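Local coordinates for protein KauB (Pseudomonas aeruginosa PAO1, PDB 6B4R) that probably oxidises 4-guanidinobutyraldehyde and related aldehydes to the corresponding acids, with NAD(P)+ as the electron acceptor, at residues Val165-Pro170 with Ser193-Leu198; Gln298-Thr303 with Gly342-Thr347. All blocks are in the same frame, centred on the assembly; numbering follows the deposited sequence.

Contact 1 of 2, residues Val165-Pro170 with Ser193-Leu198. With K (potassium ion), chain J.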
loop_
_atom_site.group_PDB
_atom_site.type_symbol
_atom_site.label_atom_id
_atom_site.label_comp_id
_atom_site.label_asym_id
_atom_site.label_seq_id
_atom_site.Cartn_x
_atom_site.Cartn_y
_atom_site.Cartn_z
ATOM N N VAL B 165 -17.059 -2.541 -25.913
ATOM C CA VAL B 165 -15.695 -2.405 -26.420
ATOM C C VAL B 165 -15.658 -1.855 -27.847
ATOM O O VAL B 165 -16.611 -2.033 -28.608
ATOM C CB VAL B 165 -14.946 -3.758 -26.353
ATOM C CG1 VAL B 165 -14.669 -4.138 -24.908
ATOM C CG2 VAL B 165 -15.742 -4.843 -27.050
ATOM N N PRO B 166 -14.558 -1.175 -28.211
ATOM C CA PRO B 166 -14.442 -0.566 -29.540
ATOM C C PRO B 166 -14.001 -1.560 -30.607
ATOM O O PRO B 166 -13.815 -2.744 -30.320
ATOM C CB PRO B 166 -13.352 0.484 -29.336
ATOM C CG PRO B 166 -12.471 -0.119 -28.298
ATOM C CD PRO B 166 -13.398 -0.848 -27.360
ATOM N N TRP B 167 -13.813 -1.061 -31.825
ATOM C CA TRP B 167 -13.465 -1.908 -32.960
ATOM C C TRP B 167 -11.993 -1.833 -33.371
ATOM O O TRP B 167 -11.538 -2.627 -34.193
ATOM C CB TRP B 167 -14.353 -1.569 -34.163
ATOM C CG TRP B 167 -14.420 -0.102 -34.466
ATOM C CD1 TRP B 167 -15.437 0.751 -34.151
ATOM C CD2 TRP B 167 -13.431 0.684 -35.143
ATOM N NE1 TRP B 167 -15.144 2.018 -34.593
ATOM C CE2 TRP B 167 -13.918 2.005 -35.202
ATOM C CE3 TRP B 167 -12.181 0.401 -35.704
ATOM C CZ2 TRP B 167 -13.200 3.041 -35.799
ATOM C CZ3 TRP B 167 -11.469 1.430 -36.295
ATOM C CH2 TRP B 167 -11.981 2.734 -36.338
ATOM N N ASN B 168 -11.253 -0.877 -32.813
ATOM C CA ASN B 168 -9.856 -0.684 -33.200
ATOM C C ASN B 168 -8.925 -1.744 -32.613
ATOM O O ASN B 168 -7.941 -2.137 -33.240
ATOM C CB ASN B 168 -9.376 0.727 -32.843
ATOM C CG ASN B 168 -9.315 0.964 -31.349
ATOM O OD1 ASN B 168 -10.082 0.379 -30.581
ATOM N ND2 ASN B 168 -8.398 1.828 -30.925
ATOM N N PHE B 169 -9.240 -2.195 -31.404
ATOM C CA PHE B 169 -8.540 -3.315 -30.782
ATOM C C PHE B 169 -9.562 -4.253 -30.145
ATOM O O PHE B 169 -9.653 -4.332 -28.923
ATOM C CB PHE B 169 -7.561 -2.821 -29.713
ATOM C CG PHE B 169 -6.412 -2.020 -30.256
ATOM C CD1 PHE B 169 -5.277 -2.651 -30.737
ATOM C CD2 PHE B 169 -6.460 -0.636 -30.273
ATOM C CE1 PHE B 169 -4.217 -1.917 -31.235
ATOM C CE2 PHE B 169 -5.401 0.102 -30.768
ATOM C CZ PHE B 169 -4.277 -0.539 -31.249
ATOM N N PRO B 170 -10.336 -4.969 -30.978
ATOM C CA PRO B 170 -11.479 -5.768 -30.513
ATOM C C PRO B 170 -11.111 -6.786 -29.436
ATOM O O PRO B 170 -11.771 -6.841 -28.399
ATOM C CB PRO B 170 -11.941 -6.492 -31.782
ATOM C CG PRO B 170 -11.449 -5.646 -32.900
ATOM C CD PRO B 170 -10.149 -5.076 -32.434
ATOM N N SER B 193 -18.237 -4.211 -30.682
ATOM C CA SER B 193 -18.650 -3.275 -31.718
ATOM C C SER B 193 -19.229 -4.030 -32.908
ATOM O O SER B 193 -18.745 -5.106 -33.264
ATOM C CB SER B 193 -17.463 -2.425 -32.171
ATOM O OG SER B 193 -17.799 -1.639 -33.302
ATOM N N GLU B 194 -20.262 -3.464 -33.524
ATOM C CA GLU B 194 -20.878 -4.087 -34.690
ATOM C C GLU B 194 -19.915 -4.100 -35.875
ATOM O O GLU B 194 -20.121 -4.827 -36.843
ATOM C CB GLU B 194 -22.185 -3.383 -35.068
ATOM C CG GLU B 194 -22.027 -1.947 -35.552
ATOM C CD GLU B 194 -21.940 -0.944 -34.415
ATOM O OE1 GLU B 194 -21.995 -1.364 -33.239
ATOM O OE2 GLU B 194 -21.819 0.265 -34.702
ATOM N N LYS B 195 -18.861 -3.296 -35.782
ATOM C CA LYS B 195 -17.838 -3.239 -36.817
ATOM C C LYS B 195 -16.773 -4.317 -36.621
ATOM O O LYS B 195 -15.916 -4.509 -37.482
ATOM C CB LYS B 195 -17.178 -1.859 -36.831
ATOM C CG LYS B 195 -18.131 -0.710 -37.120
ATOM C CD LYS B 195 -17.414 0.628 -37.016
ATOM C CE LYS B 195 -18.371 1.798 -37.208
ATOM N NZ LYS B 195 -18.862 1.894 -38.613
ATOM N N SER B 196 -16.828 -5.017 -35.491
ATOM C CA SER B 196 -15.856 -6.071 -35.201
ATOM C C SER B 196 -16.322 -7.024 -34.098
ATOM O O SER B 196 -15.770 -7.016 -32.997
ATOM C CB SER B 196 -14.518 -5.456 -34.795
ATOM O OG SER B 196 -14.624 -4.813 -33.535
ATOM N N PRO B 197 -17.331 -7.860 -34.391
ATOM C CA PRO B 197 -17.889 -8.731 -33.354
ATOM C C PRO B 197 -17.228 -10.110 -33.261
ATOM O O PRO B 197 -17.422 -10.797 -32.258
ATOM C CB PRO B 197 -19.341 -8.889 -33.806
ATOM C CG PRO B 197 -19.252 -8.862 -35.291
ATOM C CD PRO B 197 -18.106 -7.935 -35.643
ATOM N N LEU B 198 -16.454 -10.495 -34.275
ATOM C CA LEU B 198 -16.004 -11.884 -34.434
ATOM C C LEU B 198 -15.150 -12.465 -33.300
ATOM O O LEU B 198 -15.434 -13.561 -32.817
ATOM C CB LEU B 198 -15.285 -12.065 -35.776
ATOM C CG LEU B 198 -16.127 -11.761 -37.014
ATOM C CD1 LEU B 198 -15.364 -12.098 -38.282
ATOM C CD2 LEU B 198 -17.456 -12.503 -36.958
HETATM K K K J . -16.580 -6.063 -40.033
HETATM O O HOH W 1 -15.671 -4.753 -30.845
HETATM O O HOH W 2 -19.116 -5.948 -38.951
#
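K195 lays its aliphatic chain over one face of the W167 indole, a CH-pi contact between 165-170 and 193-198. K195 CD sits 3.8 Å from the centroid of the five-membered ring of W167, 25° off the normal, while S193 OG comes to the ring edge, 3.5 Å from W167 CD1. The indole reaches this place because CG of W167 is tucked between backbone N and carbonyl carbon (chi1 49°), and the two side chains then run side by side in the same direction. K195 bends at its last torsion, and NZ forms a salt bridge with D346; its cation-pi attraction to the indole is at most weak.

A second patch is made by S196, whose OG packs against CA of W167 at 3.2 Å and against CG of P170.

A water links the two loops by hydrogen bonds: it donates to P166 O (2.8 Å) and accepts from both S193 N and S196 OG (2.9 Å to the latter).

The second loop holds its own shape. S193 to S196 is a type I turn, closed by S196 N to S193 O, and S193 OG accepts from K195 N (3.2 Å) as an ST turn. K195 O also binds potassium, with L40 O and D108 O among the other ligands.

Both segments follow parallel neighbouring strands, 149-164 and 187-191, and lead into helices 170-183 and 198-210, as in a Rossmann-like dinucleotide-binding domain; P170 and S196 also touch helix 98-109.

Contact 2 of 2, residues Gln298-Thr303 with Gly342-Thr347; sequences QGEVCT and GALVDT. With TOE (2-[2-(2-methoxy-ethoxy)-ethoxy]-ethoxyl), chain L.
Q298 and E300 each accept one backbone N-H from the 342-347 loop. OE1 of Q298 takes the N-H of G342 at 2.8 Å, the donor tilted 33° from the amide carbonyl plane. OE2 of E300 receives V345 N at 3.1 Å through its syn lone pair. L344 CD2 touches both side chains, 3.7 Å from Q298 CB and 3.5 Å from E300 OE2.

The two acceptors are also tied to each other. A bend in the Q298 chain at chi2 (80°) carries the amide back over its own loop, and NE2 donates to E300 OE1 at 3.2 Å; OE1 lies close to the amide plane of Q298, whereas NE2 reaches it from above the carboxylate plane. The E300 backbone, centre of an inverse gamma turn, gives its carbonyl oxygen to N168 ND2. Farther along, C302, probably the cysteine of the family's active-site signature, makes a weak hydrogen bond from its N to O2', the terminal oxygen of the bound TOE.

Each E300 carboxylate oxygen thus has an N-H donor, which in this buried setting would probably favour the ionised form and hold the carboxylate against the 342-347 backbone.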
loop_
_atom_site.group_PDB
_atom_site.type_symbol
_atom_site.label_atom_id
_atom_site.label_comp_id
_atom_site.label_asym_id
_atom_site.label_seq_id
_atom_site.Cartn_x
_atom_site.Cartn_y
_atom_site.Cartn_z
ATOM N N GLN B 298 -3.296 2.100 -38.534
ATOM C CA GLN B 298 -4.004 3.011 -39.434
ATOM C C GLN B 298 -4.436 4.306 -38.749
ATOM O O GLN B 298 -5.424 4.925 -39.144
ATOM C CB GLN B 298 -5.218 2.314 -40.063
ATOM C CG GLN B 298 -4.891 1.027 -40.814
ATOM C CD GLN B 298 -4.712 -0.168 -39.889
ATOM O OE1 GLN B 298 -3.707 -0.877 -39.959
ATOM N NE2 GLN B 298 -5.688 -0.394 -39.016
ATOM N N GLY B 299 -3.702 4.703 -37.713
ATOM C CA GLY B 299 -4.031 5.898 -36.957
ATOM C C GLY B 299 -5.279 5.742 -36.106
ATOM O O GLY B 299 -5.705 6.677 -35.428
ATOM N N GLU B 300 -5.868 4.551 -36.145
ATOM C CA GLU B 300 -7.063 4.252 -35.367
ATOM C C GLU B 300 -6.681 3.870 -33.941
ATOM O O GLU B 300 -7.034 2.801 -33.447
ATOM C CB GLU B 300 -7.864 3.134 -36.036
ATOM C CG GLU B 300 -8.410 3.510 -37.406
ATOM C CD GLU B 300 -8.868 2.306 -38.201
ATOM O OE1 GLU B 300 -8.284 1.217 -38.016
ATOM O OE2 GLU B 300 -9.813 2.446 -39.007
ATOM N N VAL B 301 -5.935 4.760 -33.296
ATOM C CA VAL B 301 -5.499 4.581 -31.922
ATOM C C VAL B 301 -5.876 5.840 -31.159
ATOM O O VAL B 301 -5.629 6.953 -31.629
ATOM C CB VAL B 301 -3.972 4.377 -31.841
ATOM C CG1 VAL B 301 -3.528 4.155 -30.400
ATOM C CG2 VAL B 301 -3.538 3.216 -32.726
ATOM N N CYS B 302 -6.482 5.674 -29.988
ATOM C CA CYS B 302 -6.918 6.825 -29.203
ATOM C C CYS B 302 -5.730 7.603 -28.641
ATOM O O CYS B 302 -5.852 8.784 -28.314
ATOM C CB CYS B 302 -7.861 6.400 -28.077
ATOM S SG CYS B 302 -9.481 5.807 -28.623
ATOM N N THR B 303 -4.583 6.940 -28.538
ATOM C CA THR B 303 -3.369 7.589 -28.054
ATOM C C THR B 303 -2.389 7.851 -29.187
ATOM O O THR B 303 -1.177 7.889 -28.973
ATOM C CB THR B 303 -2.668 6.757 -26.966
ATOM O OG1 THR B 303 -2.499 5.409 -27.423
ATOM C CG2 THR B 303 -3.491 6.753 -25.699
ATOM N N GLY B 342 -2.672 -1.372 -42.483
ATOM C CA GLY B 342 -3.805 -2.060 -43.067
ATOM C C GLY B 342 -4.868 -1.119 -43.591
ATOM O O GLY B 342 -4.575 0.004 -44.007
ATOM N N ALA B 343 -6.113 -1.582 -43.569
ATOM C CA ALA B 343 -7.237 -0.784 -44.037
ATOM C C ALA B 343 -7.963 -0.133 -42.868
ATOM O O ALA B 343 -7.846 -0.581 -41.728
ATOM C CB ALA B 343 -8.200 -1.653 -44.833
ATOM N N LEU B 344 -8.707 0.928 -43.157
ATOM C CA LEU B 344 -9.611 1.507 -42.175
ATOM C C LEU B 344 -10.796 0.557 -41.999
ATOM O O LEU B 344 -11.049 -0.284 -42.860
ATOM C CB LEU B 344 -10.073 2.896 -42.621
ATOM C CG LEU B 344 -8.955 3.923 -42.835
ATOM C CD1 LEU B 344 -9.517 5.293 -43.186
ATOM C CD2 LEU B 344 -8.062 4.014 -41.608
ATOM N N VAL B 345 -11.513 0.685 -40.887
ATOM C CA VAL B 345 -12.530 -0.298 -40.512
ATOM C C VAL B 345 -13.672 -0.454 -41.532
ATOM O O VAL B 345 -14.101 -1.571 -41.818
ATOM C CB VAL B 345 -13.090 -0.029 -39.089
ATOM C CG1 VAL B 345 -13.775 1.331 -39.020
ATOM C CG2 VAL B 345 -14.036 -1.141 -38.659
ATOM N N ASP B 346 -14.149 0.656 -42.088
ATOM C CA ASP B 346 -15.213 0.605 -43.089
ATOM C C ASP B 346 -15.293 1.894 -43.903
ATOM O O ASP B 346 -14.454 2.786 -43.761
ATOM C CB ASP B 346 -16.569 0.289 -42.443
ATOM C CG ASP B 346 -17.009 1.345 -41.444
ATOM O OD1 ASP B 346 -16.178 2.191 -41.052
ATOM O OD2 ASP B 346 -18.191 1.326 -41.042
ATOM N N THR B 347 -16.311 1.984 -44.753
ATOM C CA THR B 347 -16.466 3.120 -45.655
ATOM C C THR B 347 -16.713 4.423 -44.897
ATOM O O THR B 347 -16.145 5.464 -45.234
ATOM C CB THR B 347 -17.603 2.875 -46.668
ATOM O OG1 THR B 347 -17.324 1.688 -47.421
ATOM C CG2 THR B 347 -17.741 4.057 -47.623
HETATM O "O2'" TOE L . -7.961 3.241 -28.123
HETATM C "CA'" TOE L . -7.627 3.088 -26.739
HETATM C "CB'" TOE L . -6.521 2.051 -26.611
HETATM O "OC'" TOE L . -5.314 2.553 -27.184
HETATM C "CD'" TOE L . -4.444 1.480 -27.535
HETATM C "CE'" TOE L . -2.990 1.923 -27.447
HETATM O "OF'" TOE L . -2.176 0.753 -27.395
HETATM C "CG'" TOE L . -2.097 0.289 -26.048
HETATM C "CH'" TOE L . -0.822 -0.514 -25.821
HETATM O "OI'" TOE L . -0.486 -0.423 -24.436
HETATM C "CK'" TOE L . 0.621 -1.254 -24.090
#

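How the contacts relate
Contact 1 closes before contact 2 opens along the chain, and their centres lie 12 Å apart. Contact 1 belongs to loops at the ends of strands 149-164 and 187-191 of one mixed sheet; contact 2 joins the loop before strand 307-311, in the other mixed sheet, to the loop before helix 347-363. They meet directly, through the 2.6 Å salt bridge of K195 NZ with D346 OD2 and through W167, which packs its six-membered ring against E300 and V345. N168 and C302 both approach the bound TOE, so the loops that meet here come from both sheets and lie beside what is probably the substrate-binding region.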